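TRAP dicarboxylate transporter-DctP subunit (Rhodobacter sphaeroides, PDB 4PE3) probably binds a small, as yet undefined solute in the periplasm and delivers it to a TRAP-type membrane transporter. Local coordinates at residues T335-K338 and L342-E345; I311-W316 and K328-L333; E47-F52 and I66-V71; V243-N248 and E265-F270; E155-K160 and N183-A188. All coordinates share one frame; numbering follows the deposited sequence.

Contact 1 of 5, residues T335-K338 and L342-E345; sequences TYLK and LMAE
L337 and L342 meet through both backbone and side chain, where the chain turns back on itself as helix 324-339 ends. The backbone bonds come first. L342 N donates to L337 O at 2.9 Å, with an N-H...O angle of 146°; this bond, from residue i+5 back to residue i, forms just past the helix end. M343 N adds a weak second bond to the same oxygen, 3.4 Å from L337 O. A water lies within bonding distance of both K338 O and M343 O and can donate to either.

Apolar contact gathers on L337. The methyls L337 CD2 and L342 CD1 lie 3.9 Å apart, the two side chains crossing at about a right angle, and L337 CB rests 4.0 Å from CB of the selenomethionine M343. L337 and M343 also reach W316 of helix 302-320.

Charge pairing closes the turn. The K338 chain runs extended past A344 O, and its NZ forms a salt bridge of 3.1 Å with E345 OXT, an oxygen of the C-terminal carboxylate. E345 OE1 instead sits near the acceptor K338 O. The lysine thus probably offsets the negative charge of the chain end, while that carbonyl would, if anything, disfavour a charged E345 side chain.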
# COMPACT_ATOMS: atom_id res chain seq x y z
N THR A 335 17.86 -4.53 -4.88
CA THR A 335 18.70 -5.50 -4.20
C THR A 335 17.85 -6.57 -3.51
O THR A 335 18.11 -7.76 -3.65
CB THR A 335 19.64 -4.82 -3.18
OG1 THR A 335 20.53 -3.95 -3.89
CG2 THR A 335 20.46 -5.86 -2.42
N TYR A 336 16.80 -6.14 -2.80
CA TYR A 336 15.91 -7.07 -2.10
C TYR A 336 15.21 -8.05 -3.06
O TYR A 336 15.21 -9.26 -2.85
CB TYR A 336 14.86 -6.28 -1.29
CG TYR A 336 13.88 -7.19 -0.60
CD1 TYR A 336 14.19 -7.76 0.63
CD2 TYR A 336 12.66 -7.50 -1.18
CE1 TYR A 336 13.31 -8.61 1.24
CE2 TYR A 336 11.78 -8.34 -0.57
CZ TYR A 336 12.11 -8.90 0.63
OH TYR A 336 11.23 -9.74 1.26
N LEU A 337 14.61 -7.50 -4.10
CA LEU A 337 13.89 -8.31 -5.08
C LEU A 337 14.81 -9.31 -5.77
O LEU A 337 14.42 -10.47 -5.95
CB LEU A 337 13.21 -7.41 -6.11
CG LEU A 337 12.14 -6.49 -5.52
CD1 LEU A 337 11.68 -5.47 -6.55
CD2 LEU A 337 10.94 -7.28 -5.02
N LYS A 338 16.01 -8.89 -6.14
CA LYS A 338 16.93 -9.80 -6.80
C LYS A 338 17.35 -10.89 -5.82
O LYS A 338 17.42 -12.07 -6.16
CB LYS A 338 18.16 -9.05 -7.34
CG LYS A 338 17.87 -8.20 -8.57
CD LYS A 338 19.15 -7.60 -9.12
CE LYS A 338 18.88 -6.71 -10.32
NZ LYS A 338 20.14 -6.47 -11.09
N LEU A 342 12.83 -12.64 -6.92
CA LEU A 342 11.61 -12.06 -7.44
C LEU A 342 11.83 -11.29 -8.73
O LEU A 342 10.89 -11.01 -9.47
CB LEU A 342 11.02 -11.14 -6.36
CG LEU A 342 10.46 -11.89 -5.15
CD1 LEU A 342 10.05 -10.94 -4.03
CD2 LEU A 342 9.29 -12.79 -5.55
N MSE A 343 13.08 -10.92 -9.00
CA MSE A 343 13.39 -10.19 -10.21
C MSE A 343 14.68 -10.71 -10.80
O MSE A 343 15.56 -11.16 -10.07
CB MSE A 343 13.55 -8.71 -9.89
CG MSE A 343 13.13 -7.76 -10.97
SE MSE A 343 13.28 -6.01 -10.19
CE MSE A 343 15.20 -5.84 -10.35
N ALA A 344 14.78 -10.66 -12.13
CA ALA A 344 15.92 -11.18 -12.86
C ALA A 344 17.19 -10.59 -12.29
O ALA A 344 17.28 -9.39 -12.10
CB ALA A 344 15.81 -10.89 -14.36
N GLU A 345 18.16 -11.46 -12.01
CA GLU A 345 19.37 -11.06 -11.31
C GLU A 345 20.29 -10.24 -12.21
O GLU A 345 20.33 -10.42 -13.43
CB GLU A 345 20.11 -12.29 -10.77
CG GLU A 345 21.33 -11.98 -9.92
CD GLU A 345 21.03 -11.88 -8.43
OE1 GLU A 345 19.88 -12.15 -8.03
OE2 GLU A 345 21.95 -11.53 -7.66
OXT GLU A 345 21.02 -9.37 -11.73
O HOH W 1 17.07 -12.89 -8.84

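Contact 2 of 5, residues I311-W316 and K328-L333; sequences IARGEW and KVYDTL
Y330 reaches across to R313 and W316, and much of the contact between the two helices is made by its side chain. Segments 311-316 and 328-333 run antiparallel, their directions 155° apart, and their axes come no closer than 11.3 Å, a wide separation that large side chains must span. The Y330 ring does so because chi1, 173°, sends CG opposite its own backbone N, carrying the ring towards the other helix. CD2, on the ring edge, meets W316 CB at 3.7 Å, with that CB near the ring plane. Farther out, the phenol oxygen receives a hydrogen bond from R313 NH1, 2.9 Å from Y330 OH, with an N-H...O angle of 155°. The oxygen lies in the guanidinium plane, whereas the guanidinium and phenol planes stand nearly perpendicular. R313 CG also packs against the OH, 3.4 Å away.

W316 is held between two layers. On one face sit A312 O and R313 CA of its own helix; on the opposite face L333 CD2 makes a CH-pi contact, 4.0 Å from the centroid of the six-membered ring. The indole nitrogen is turned elsewhere, bonding V113 O.

L333 supplies that single methyl to the indole, and also touches P112 and W116. Together the residues join the two C-terminal helices, 302-320 and 324-339, as an antiparallel helical hairpin. R313 NH1 has a second partner, a salt bridge to E317. The phenol oxygen therefore accepts from a cation already balanced by a carboxylate, and its bond to R313 gives the mainly apolar contact a directional polar end.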
# COMPACT_ATOMS: atom_id res chain seq x y z
N ILE A 311 9.54 -4.82 -16.16
CA ILE A 311 9.02 -3.68 -16.91
C ILE A 311 8.91 -2.48 -15.96
O ILE A 311 9.31 -1.38 -16.30
CB ILE A 311 7.66 -4.00 -17.54
CG1 ILE A 311 7.87 -4.92 -18.73
CG2 ILE A 311 6.97 -2.75 -17.99
CD1 ILE A 311 7.01 -6.13 -18.73
N ALA A 312 8.36 -2.72 -14.78
CA ALA A 312 8.14 -1.65 -13.82
C ALA A 312 9.46 -1.01 -13.39
O ALA A 312 9.54 0.21 -13.18
CB ALA A 312 7.39 -2.20 -12.63
N ARG A 313 10.49 -1.84 -13.28
CA ARG A 313 11.81 -1.37 -12.82
C ARG A 313 12.33 -0.23 -13.69
O ARG A 313 12.95 0.69 -13.20
CB ARG A 313 12.81 -2.52 -12.81
CG ARG A 313 14.20 -2.15 -12.25
CD ARG A 313 15.31 -2.92 -12.96
NE ARG A 313 15.27 -2.71 -14.40
CZ ARG A 313 15.67 -1.60 -15.02
NH1 ARG A 313 16.17 -0.59 -14.32
NH2 ARG A 313 15.58 -1.51 -16.34
N GLY A 314 12.10 -0.31 -15.00
CA GLY A 314 12.50 0.77 -15.88
C GLY A 314 11.87 2.09 -15.48
O GLY A 314 12.47 3.16 -15.60
N GLU A 315 10.64 2.03 -14.99
CA GLU A 315 9.96 3.23 -14.51
C GLU A 315 10.44 3.62 -13.11
O GLU A 315 10.59 4.81 -12.84
CB GLU A 315 8.44 3.09 -14.56
CG GLU A 315 7.94 2.96 -16.00
CD GLU A 315 8.28 4.17 -16.85
OE1 GLU A 315 7.98 5.31 -16.43
OE2 GLU A 315 8.82 3.97 -17.97
N TRP A 316 10.69 2.65 -12.24
CA TRP A 316 11.28 2.98 -10.93
C TRP A 316 12.60 3.72 -11.12
O TRP A 316 12.90 4.65 -10.37
CB TRP A 316 11.54 1.74 -10.07
CG TRP A 316 10.40 0.80 -9.83
CD1 TRP A 316 9.05 1.04 -9.95
CD2 TRP A 316 10.53 -0.57 -9.46
NE1 TRP A 316 8.35 -0.09 -9.65
CE2 TRP A 316 9.23 -1.10 -9.36
CE3 TRP A 316 11.62 -1.41 -9.21
CZ2 TRP A 316 9.00 -2.43 -9.03
CZ3 TRP A 316 11.40 -2.72 -8.89
CH2 TRP A 316 10.08 -3.23 -8.80
N LYS A 328 18.35 5.76 -3.49
CA LYS A 328 18.60 4.85 -2.39
C LYS A 328 17.43 3.87 -2.18
O LYS A 328 17.65 2.70 -1.92
CB LYS A 328 18.85 5.63 -1.11
CG LYS A 328 19.43 4.80 0.01
CD LYS A 328 20.16 5.68 1.03
CE LYS A 328 20.87 4.87 2.10
NZ LYS A 328 20.90 5.58 3.40
N VAL A 329 16.20 4.37 -2.25
CA VAL A 329 15.03 3.48 -2.22
C VAL A 329 15.12 2.45 -3.36
O VAL A 329 14.98 1.24 -3.15
CB VAL A 329 13.72 4.27 -2.30
CG1 VAL A 329 12.54 3.31 -2.53
CG2 VAL A 329 13.51 5.12 -1.03
N TYR A 330 15.34 2.94 -4.58
CA TYR A 330 15.47 2.06 -5.75
C TYR A 330 16.55 1.00 -5.54
O TYR A 330 16.30 -0.17 -5.78
CB TYR A 330 15.79 2.88 -6.99
CG TYR A 330 16.10 2.05 -8.20
CD1 TYR A 330 17.40 1.64 -8.47
CD2 TYR A 330 15.11 1.66 -9.10
CE1 TYR A 330 17.71 0.86 -9.60
CE2 TYR A 330 15.40 0.89 -10.22
CZ TYR A 330 16.70 0.50 -10.46
OH TYR A 330 16.96 -0.23 -11.58
N ASP A 331 17.72 1.41 -5.06
CA ASP A 331 18.82 0.45 -4.91
C ASP A 331 18.47 -0.62 -3.89
O ASP A 331 18.71 -1.81 -4.11
CB ASP A 331 20.11 1.14 -4.46
CG ASP A 331 20.73 2.00 -5.53
OD1 ASP A 331 20.37 1.85 -6.71
OD2 ASP A 331 21.57 2.85 -5.18
N THR A 332 17.87 -0.18 -2.79
CA THR A 332 17.53 -1.09 -1.71
C THR A 332 16.45 -2.08 -2.13
O THR A 332 16.54 -3.27 -1.83
CB THR A 332 17.14 -0.29 -0.47
OG1 THR A 332 18.23 0.55 -0.09
CG2 THR A 332 16.79 -1.18 0.71
N LEU A 333 15.44 -1.57 -2.84
CA LEU A 333 14.33 -2.38 -3.33
C LEU A 333 14.80 -3.40 -4.35
O LEU A 333 14.48 -4.57 -4.25
CB LEU A 333 13.29 -1.46 -3.96
CG LEU A 333 12.12 -2.20 -4.61
CD1 LEU A 333 11.32 -2.99 -3.58
CD2 LEU A 333 11.21 -1.21 -5.31

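Contact 3 of 5, residues E47-F52 and I66-V71; sequences ELQHVF and IELMPV
H50 and F52 present the flat groups of helix 44-59 to L68 and I66 of the neighbouring strand. L68 CD2 approaches the imidazole obliquely, 3.8 Å from H50 ND1, and I66 CG1 comes to the phenyl ring in a similarly oblique way, 4.2 Å from F52 CE2. At the edge of the imidazole, in its plane, lies E47 OE1, and the ring also meets F46 edge-to-face. The setting is a beta-alpha-beta unit, strand 32-37, helix 44-59 and strand 65-69, in which the crossover helix packs on the sheet it connects. Helix 47-52 runs nearly opposite to strand 66-69, at 165°, with axes 8.9 Å apart.

L68 fills the middle of the contact. Its CG stands opposite the backbone N, chi1 179°, which aims the forked end at the helix. There the two methyls divide their work. CD2 settles in the angle between Q49 CB, 3.8 Å away, and the backbone and ring of H50, while CD1 comes to 4.0 Å from Q49 OE1. The amide of Q49 has its polar partners beyond: OE1 bonds S37 OG, and NE2 makes a weak bond to D39, so the glutamine links helix and sheet end while its CB packs on leucine.

F52 and I66 extend the packing along the helix, crossing at about a right angle. I66 also touches F33 and F35 of the next strand, and both Q49 and F52 reach helix 257-291. On the outer side, H50 NE2 donates to E47 OE2 over 3.3 Å, the nitrogen standing 42° out of the carboxylate plane.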
# COMPACT_ATOMS: atom_id res chain seq x y z
N GLU A 47 -11.37 1.37 11.65
CA GLU A 47 -11.75 0.43 12.70
C GLU A 47 -10.65 -0.58 13.06
O GLU A 47 -10.44 -0.89 14.24
CB GLU A 47 -13.03 -0.30 12.32
CG GLU A 47 -14.25 0.57 12.43
CD GLU A 47 -14.45 1.03 13.85
OE1 GLU A 47 -14.45 0.17 14.76
OE2 GLU A 47 -14.53 2.23 14.05
N LEU A 48 -9.95 -1.07 12.05
CA LEU A 48 -8.85 -1.99 12.29
C LEU A 48 -7.71 -1.31 13.05
O LEU A 48 -7.00 -1.97 13.83
CB LEU A 48 -8.34 -2.60 10.97
CG LEU A 48 -9.22 -3.72 10.38
CD1 LEU A 48 -8.94 -3.97 8.88
CD2 LEU A 48 -9.02 -4.99 11.15
N GLN A 49 -7.56 -0.01 12.84
CA GLN A 49 -6.50 0.72 13.54
C GLN A 49 -6.73 0.79 15.05
O GLN A 49 -5.78 1.00 15.81
CB GLN A 49 -6.35 2.12 12.93
CG GLN A 49 -5.74 2.06 11.55
CD GLN A 49 -5.94 3.32 10.75
OE1 GLN A 49 -6.33 4.35 11.29
NE2 GLN A 49 -5.71 3.24 9.46
N HIS A 50 -7.97 0.58 15.51
CA HIS A 50 -8.20 0.49 16.95
C HIS A 50 -7.33 -0.63 17.56
O HIS A 50 -7.02 -0.59 18.75
CB HIS A 50 -9.64 0.13 17.31
CG HIS A 50 -10.66 1.21 17.09
ND1 HIS A 50 -10.60 2.47 17.64
CD2 HIS A 50 -11.85 1.14 16.46
CE1 HIS A 50 -11.70 3.14 17.32
NE2 HIS A 50 -12.47 2.36 16.59
N VAL A 51 -7.01 -1.65 16.78
CA VAL A 51 -6.17 -2.75 17.29
C VAL A 51 -4.82 -2.23 17.79
O VAL A 51 -4.33 -2.68 18.81
CB VAL A 51 -6.01 -3.88 16.26
CG1 VAL A 51 -5.08 -4.98 16.76
CG2 VAL A 51 -7.38 -4.46 15.93
N PHE A 52 -4.25 -1.27 17.07
CA PHE A 52 -2.98 -0.70 17.51
C PHE A 52 -3.14 -0.04 18.87
O PHE A 52 -2.40 -0.36 19.81
CB PHE A 52 -2.46 0.31 16.49
CG PHE A 52 -1.24 1.06 16.94
CD1 PHE A 52 -0.07 0.38 17.28
CD2 PHE A 52 -1.25 2.44 17.01
CE1 PHE A 52 1.08 1.08 17.69
CE2 PHE A 52 -0.11 3.14 17.40
CZ PHE A 52 1.04 2.47 17.74
N ILE A 66 -3.05 5.15 23.48
CA ILE A 66 -3.08 5.80 22.19
C ILE A 66 -4.50 6.28 21.97
O ILE A 66 -5.45 5.51 22.10
CB ILE A 66 -2.77 4.80 21.04
CG1 ILE A 66 -1.39 4.16 21.22
CG2 ILE A 66 -2.88 5.48 19.67
CD1 ILE A 66 -0.24 5.13 21.19
N GLU A 67 -4.63 7.56 21.66
CA GLU A 67 -5.91 8.11 21.25
C GLU A 67 -5.94 8.22 19.73
O GLU A 67 -5.20 9.02 19.15
CB GLU A 67 -6.10 9.48 21.87
CG GLU A 67 -7.45 10.07 21.61
CD GLU A 67 -7.87 11.02 22.70
OE1 GLU A 67 -9.07 11.03 23.00
OE2 GLU A 67 -7.00 11.74 23.25
N LEU A 68 -6.79 7.42 19.08
CA LEU A 68 -6.86 7.38 17.63
C LEU A 68 -7.92 8.37 17.10
O LEU A 68 -9.09 8.27 17.46
CB LEU A 68 -7.22 5.96 17.19
CG LEU A 68 -7.38 5.70 15.69
CD1 LEU A 68 -6.03 5.78 14.99
CD2 LEU A 68 -8.09 4.34 15.46
N MSE A 69 -7.51 9.29 16.24
CA MSE A 69 -8.39 10.35 15.77
C MSE A 69 -8.56 10.26 14.25
O MSE A 69 -7.60 10.10 13.53
CB MSE A 69 -7.80 11.70 16.15
CG MSE A 69 -7.61 11.88 17.66
SE MSE A 69 -6.57 13.45 18.14
CE MSE A 69 -5.01 13.16 17.00
N PRO A 70 -9.80 10.38 13.76
CA PRO A 70 -9.99 10.29 12.31
C PRO A 70 -9.27 11.40 11.54
O PRO A 70 -8.89 12.43 12.11
CB PRO A 70 -11.50 10.43 12.12
CG PRO A 70 -12.09 10.29 13.46
CD PRO A 70 -11.06 10.56 14.49
N VAL A 71 -9.05 11.16 10.26
CA VAL A 71 -8.39 12.12 9.39
C VAL A 71 -9.01 13.51 9.52
O VAL A 71 -10.23 13.66 9.56
CB VAL A 71 -8.43 11.64 7.93
CG1 VAL A 71 -9.86 11.55 7.44
CG2 VAL A 71 -7.54 12.53 7.05

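Contact 4 of 5, residues V243-N248 and E265-F270; sequences VEVSMN and EAQKIF
V245 and Q267 lie across from each other with CA atoms 7.6 Å apart, strand 243-248 packing against a turn of helix 257-291 without any direct hydrogen bond between them. Their side chains slide past one another in opposite directions. V245 CB is 3.8 Å from Q267 CG, and V245 CG2 lies 3.7 Å from Q267 NE2. The glutamine bends at chi2, -76°, so that its aliphatic part lies along the valine while the amide turns to the neighbouring strand 144-150. There NE2 donates to V149 O, so a buried polar group is satisfied by the sheet on which its own CG packs.

F270, one turn further on, completes the contact. V245 CG2 touches the ring at its edge, near the plane, 4.0 Å from F270 CE2. The same methyl thus serves both the glutamine and the phenylalanine.

On the other side of the strand, S246 OG donates to E244 OE2 at 2.8 Å, on the anti side and tilted out of the carboxylate plane; H92 NE2 also bonds that oxygen. Strand 243-248 runs antiparallel between strands 91-95 and 144-150, one strand in from the edge of the five-stranded sheet.

The arrangement is a long helix laid against the sheet of one lobe. It is consistent with the two-lobed, alpha/beta periplasmic binding fold of the TRAP family, in which a long helix runs along both lobes.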
# COMPACT_ATOMS: atom_id res chain seq x y z
N VAL A 243 1.10 2.05 4.39
CA VAL A 243 0.61 2.92 5.46
C VAL A 243 1.61 2.86 6.61
O VAL A 243 1.99 1.78 7.08
CB VAL A 243 -0.80 2.49 5.90
CG1 VAL A 243 -1.16 3.05 7.24
CG2 VAL A 243 -1.78 2.93 4.86
N GLU A 244 2.13 4.02 6.97
CA GLU A 244 3.11 4.08 8.04
C GLU A 244 2.45 4.37 9.38
O GLU A 244 1.45 5.11 9.44
CB GLU A 244 4.14 5.19 7.77
CG GLU A 244 3.58 6.61 7.74
CD GLU A 244 4.65 7.65 7.47
OE1 GLU A 244 4.87 8.00 6.29
OE2 GLU A 244 5.30 8.13 8.45
N VAL A 245 3.00 3.77 10.44
CA VAL A 245 2.68 4.12 11.82
C VAL A 245 3.97 4.74 12.36
O VAL A 245 5.00 4.07 12.44
CB VAL A 245 2.31 2.88 12.67
CG1 VAL A 245 2.01 3.25 14.09
CG2 VAL A 245 1.10 2.17 12.06
N SER A 246 3.89 6.03 12.65
CA SER A 246 5.06 6.82 13.04
C SER A 246 4.68 7.81 14.13
O SER A 246 3.51 8.19 14.25
CB SER A 246 5.58 7.60 11.84
OG SER A 246 5.85 6.72 10.76
N MSE A 247 5.66 8.27 14.91
CA MSE A 247 5.36 9.18 16.01
C MSE A 247 6.49 10.15 16.23
O MSE A 247 7.58 10.03 15.63
CB MSE A 247 5.05 8.40 17.28
CG MSE A 247 6.23 7.82 18.03
SE MSE A 247 5.70 7.15 19.79
CE MSE A 247 5.39 8.88 20.60
N ASN A 248 6.26 11.10 17.11
CA ASN A 248 7.23 12.10 17.45
C ASN A 248 8.50 11.43 17.93
O ASN A 248 8.48 10.62 18.84
CB ASN A 248 6.67 12.98 18.56
CG ASN A 248 7.66 14.05 19.00
OD1 ASN A 248 8.62 13.78 19.73
ND2 ASN A 248 7.44 15.24 18.52
N GLU A 265 5.53 -4.10 19.12
CA GLU A 265 4.79 -5.36 19.13
C GLU A 265 3.31 -5.10 18.83
O GLU A 265 2.70 -5.81 18.03
CB GLU A 265 4.95 -6.04 20.49
CG GLU A 265 4.37 -7.44 20.56
CD GLU A 265 4.59 -8.11 21.92
OE1 GLU A 265 4.00 -9.19 22.13
OE2 GLU A 265 5.34 -7.56 22.76
N ALA A 266 2.73 -4.09 19.48
CA ALA A 266 1.34 -3.71 19.24
C ALA A 266 1.11 -3.39 17.77
O ALA A 266 0.10 -3.77 17.18
CB ALA A 266 0.94 -2.52 20.12
N GLN A 267 2.05 -2.66 17.19
CA GLN A 267 1.96 -2.28 15.78
C GLN A 267 1.96 -3.51 14.90
O GLN A 267 1.20 -3.58 13.93
CB GLN A 267 3.12 -1.33 15.42
CG GLN A 267 2.90 -0.59 14.09
CD GLN A 267 3.14 -1.47 12.88
OE1 GLN A 267 3.99 -2.36 12.89
NE2 GLN A 267 2.36 -1.25 11.84
N LYS A 268 2.83 -4.47 15.21
CA LYS A 268 2.93 -5.71 14.45
C LYS A 268 1.61 -6.48 14.54
O LYS A 268 1.15 -7.07 13.56
CB LYS A 268 4.08 -6.57 14.99
CG LYS A 268 4.31 -7.87 14.25
CD LYS A 268 4.79 -7.61 12.83
CE LYS A 268 5.06 -8.90 12.11
NZ LYS A 268 5.46 -8.64 10.71
N ILE A 269 1.00 -6.48 15.72
CA ILE A 269 -0.28 -7.16 15.89
C ILE A 269 -1.36 -6.48 15.04
O ILE A 269 -2.14 -7.15 14.36
CB ILE A 269 -0.70 -7.21 17.36
CG1 ILE A 269 0.23 -8.13 18.14
CG2 ILE A 269 -2.15 -7.70 17.49
CD1 ILE A 269 0.12 -7.94 19.66
N PHE A 270 -1.41 -5.15 15.07
CA PHE A 270 -2.33 -4.41 14.22
C PHE A 270 -2.09 -4.77 12.75
O PHE A 270 -3.03 -5.08 12.01
CB PHE A 270 -2.18 -2.89 14.47
CG PHE A 270 -2.53 -2.03 13.29
CD1 PHE A 270 -3.80 -2.05 12.73
CD2 PHE A 270 -1.57 -1.21 12.73
CE1 PHE A 270 -4.10 -1.26 11.65
CE2 PHE A 270 -1.87 -0.42 11.64
CZ PHE A 270 -3.12 -0.45 11.09

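Contact 5 of 5, residues E155-K160 and N183-A188; sequences EAFVSK and NVFAAA. With ZN (zinc ion), chain F.
F157 and F185 form the whole of the direct contact between strand 157-159 and helix 180-187. From F157 CB, which points towards the helix, the side chain passes to CG, set opposite the backbone N by a chi1 of -160°; the ring then extends into the gap between the two backbones. The CE1 and CZ atoms of each ring do the touching, obliquely: F157 CE1 comes to 3.5 Å from F185 CZ, and F157 CZ lies 3.9 Å from F185 CE1. F185 arrives from the opposite direction. Their planes are only 15° apart, yet the centroids are 5.4 Å apart, a near-parallel pair slid so far that the rings barely overlap. F237 meets the F157 ring, and H238 meets F185 edge-to-face. The pair joins an outermost strand of the four-stranded sheet to helix 180-187 in the lobe of that sheet. The helix is backed in turn by helix 302-320, where V184 touches A312 and E315.

Two residues earlier on the chain, E155 holds a zinc ion. Its extended side chain delivers a carboxylate that binds in bidentate fashion, both E155 OE1 and E155 OE2 being 2.1 Å from the zinc. Waters at 2.0 and 2.1 Å from the metal supply two further ligands, and D213 OD1 with the backbone oxygen of Y214 complete six. Strand 157-159 runs antiparallel beside strand 211-213, which brings E155 and D213 together. The segment thus has a hydrophobic face for the helix and an anionic end for the metal. The carboxylates of E155 and D213 would largely offset the double positive charge of zinc.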
# COMPACT_ATOMS: atom_id res chain seq x y z
N GLU A 155 -4.15 -4.58 -4.17
CA GLU A 155 -5.32 -4.45 -5.04
C GLU A 155 -5.41 -5.64 -5.97
O GLU A 155 -4.38 -6.23 -6.32
CB GLU A 155 -5.26 -3.15 -5.83
CG GLU A 155 -5.29 -1.87 -4.96
CD GLU A 155 -5.64 -0.64 -5.75
OE1 GLU A 155 -5.75 -0.71 -6.97
OE2 GLU A 155 -5.80 0.45 -5.16
N ALA A 156 -6.63 -6.00 -6.37
CA ALA A 156 -6.83 -6.94 -7.47
C ALA A 156 -7.07 -6.17 -8.75
O ALA A 156 -7.51 -5.03 -8.71
CB ALA A 156 -8.00 -7.83 -7.16
N PHE A 157 -6.80 -6.78 -9.89
CA PHE A 157 -6.99 -6.11 -11.17
C PHE A 157 -8.36 -6.46 -11.71
O PHE A 157 -8.79 -7.60 -11.61
CB PHE A 157 -5.89 -6.60 -12.15
CG PHE A 157 -5.65 -5.68 -13.33
CD1 PHE A 157 -5.33 -4.36 -13.15
CD2 PHE A 157 -5.69 -6.16 -14.62
CE1 PHE A 157 -5.10 -3.51 -14.22
CE2 PHE A 157 -5.45 -5.33 -15.71
CZ PHE A 157 -5.14 -3.99 -15.49
N VAL A 158 -8.96 -5.49 -12.38
CA VAL A 158 -10.24 -5.65 -13.06
C VAL A 158 -9.95 -5.75 -14.56
O VAL A 158 -9.25 -4.89 -15.10
CB VAL A 158 -11.15 -4.44 -12.79
CG1 VAL A 158 -12.41 -4.49 -13.68
CG2 VAL A 158 -11.50 -4.35 -11.31
N SER A 159 -10.46 -6.78 -15.23
CA SER A 159 -10.26 -6.90 -16.67
C SER A 159 -11.40 -7.64 -17.33
O SER A 159 -11.84 -8.67 -16.84
CB SER A 159 -8.92 -7.59 -17.00
OG SER A 159 -8.75 -7.62 -18.41
N LYS A 160 -11.84 -7.13 -18.49
CA LYS A 160 -12.82 -7.78 -19.34
C LYS A 160 -12.19 -8.82 -20.25
O LYS A 160 -12.90 -9.70 -20.74
CB LYS A 160 -13.50 -6.78 -20.28
CG LYS A 160 -14.39 -5.78 -19.63
CD LYS A 160 -14.87 -4.71 -20.62
CE LYS A 160 -15.87 -5.26 -21.63
NZ LYS A 160 -16.62 -4.14 -22.27
N ASN A 183 2.35 5.15 -15.84
CA ASN A 183 3.61 5.07 -16.55
C ASN A 183 4.10 3.64 -16.68
O ASN A 183 4.65 3.28 -17.73
CB ASN A 183 4.66 5.96 -15.88
CG ASN A 183 4.34 7.43 -16.03
OD1 ASN A 183 3.57 7.82 -16.91
ND2 ASN A 183 4.92 8.26 -15.16
N VAL A 184 3.88 2.81 -15.67
CA VAL A 184 4.20 1.38 -15.74
C VAL A 184 3.29 0.68 -16.76
O VAL A 184 3.78 -0.08 -17.60
CB VAL A 184 4.13 0.71 -14.37
CG1 VAL A 184 4.23 -0.79 -14.48
CG2 VAL A 184 5.26 1.23 -13.48
N PHE A 185 1.99 0.93 -16.74
CA PHE A 185 1.11 0.31 -17.73
C PHE A 185 1.50 0.72 -19.14
O PHE A 185 1.53 -0.12 -20.03
CB PHE A 185 -0.38 0.52 -17.43
CG PHE A 185 -0.90 -0.43 -16.39
CD1 PHE A 185 -1.03 -1.77 -16.68
CD2 PHE A 185 -1.23 -0.01 -15.11
CE1 PHE A 185 -1.50 -2.67 -15.74
CE2 PHE A 185 -1.68 -0.93 -14.17
CZ PHE A 185 -1.80 -2.25 -14.49
N ALA A 186 1.84 2.00 -19.34
CA ALA A 186 2.32 2.43 -20.66
C ALA A 186 3.62 1.74 -21.06
O ALA A 186 3.79 1.39 -22.23
CB ALA A 186 2.50 3.92 -20.68
N ALA A 187 4.53 1.55 -20.11
CA ALA A 187 5.78 0.86 -20.40
C ALA A 187 5.53 -0.60 -20.80
O ALA A 187 6.31 -1.19 -21.55
CB ALA A 187 6.68 0.93 -19.18
N ALA A 188 4.44 -1.17 -20.30
CA ALA A 188 4.02 -2.53 -20.66
C ALA A 188 3.24 -2.57 -21.98
O ALA A 188 2.82 -3.63 -22.42
CB ALA A 188 3.15 -3.13 -19.56
ZN ZN F . -6.15 1.31 -7.08
O HOH W 2 -4.10 1.77 -6.99
O HOH W 3 -7.00 2.99 -6.42

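Overall arrangement
From the N terminus the five contacts close in series, and none nests within or crosses another. Contact 3 closes first, within the opening beta-alpha-beta unit. Contact 5 follows on the other side of the chain's centre, joining strand 157-159 to helix 180-187. Contact 4 then returns to the sheet that contact 3 uses; the two touch through F52 and F270, so helices 44-59 and 257-291 pack together there. Contact 2 closes the C-terminal helical hairpin, and contact 1 the last turn after it, sharing helix 324-339 and touching through L337 and W316. Contact 2 also meets contact 5, E315 and I311 packing across and thereby tying helix 302-320 to helix 180-187.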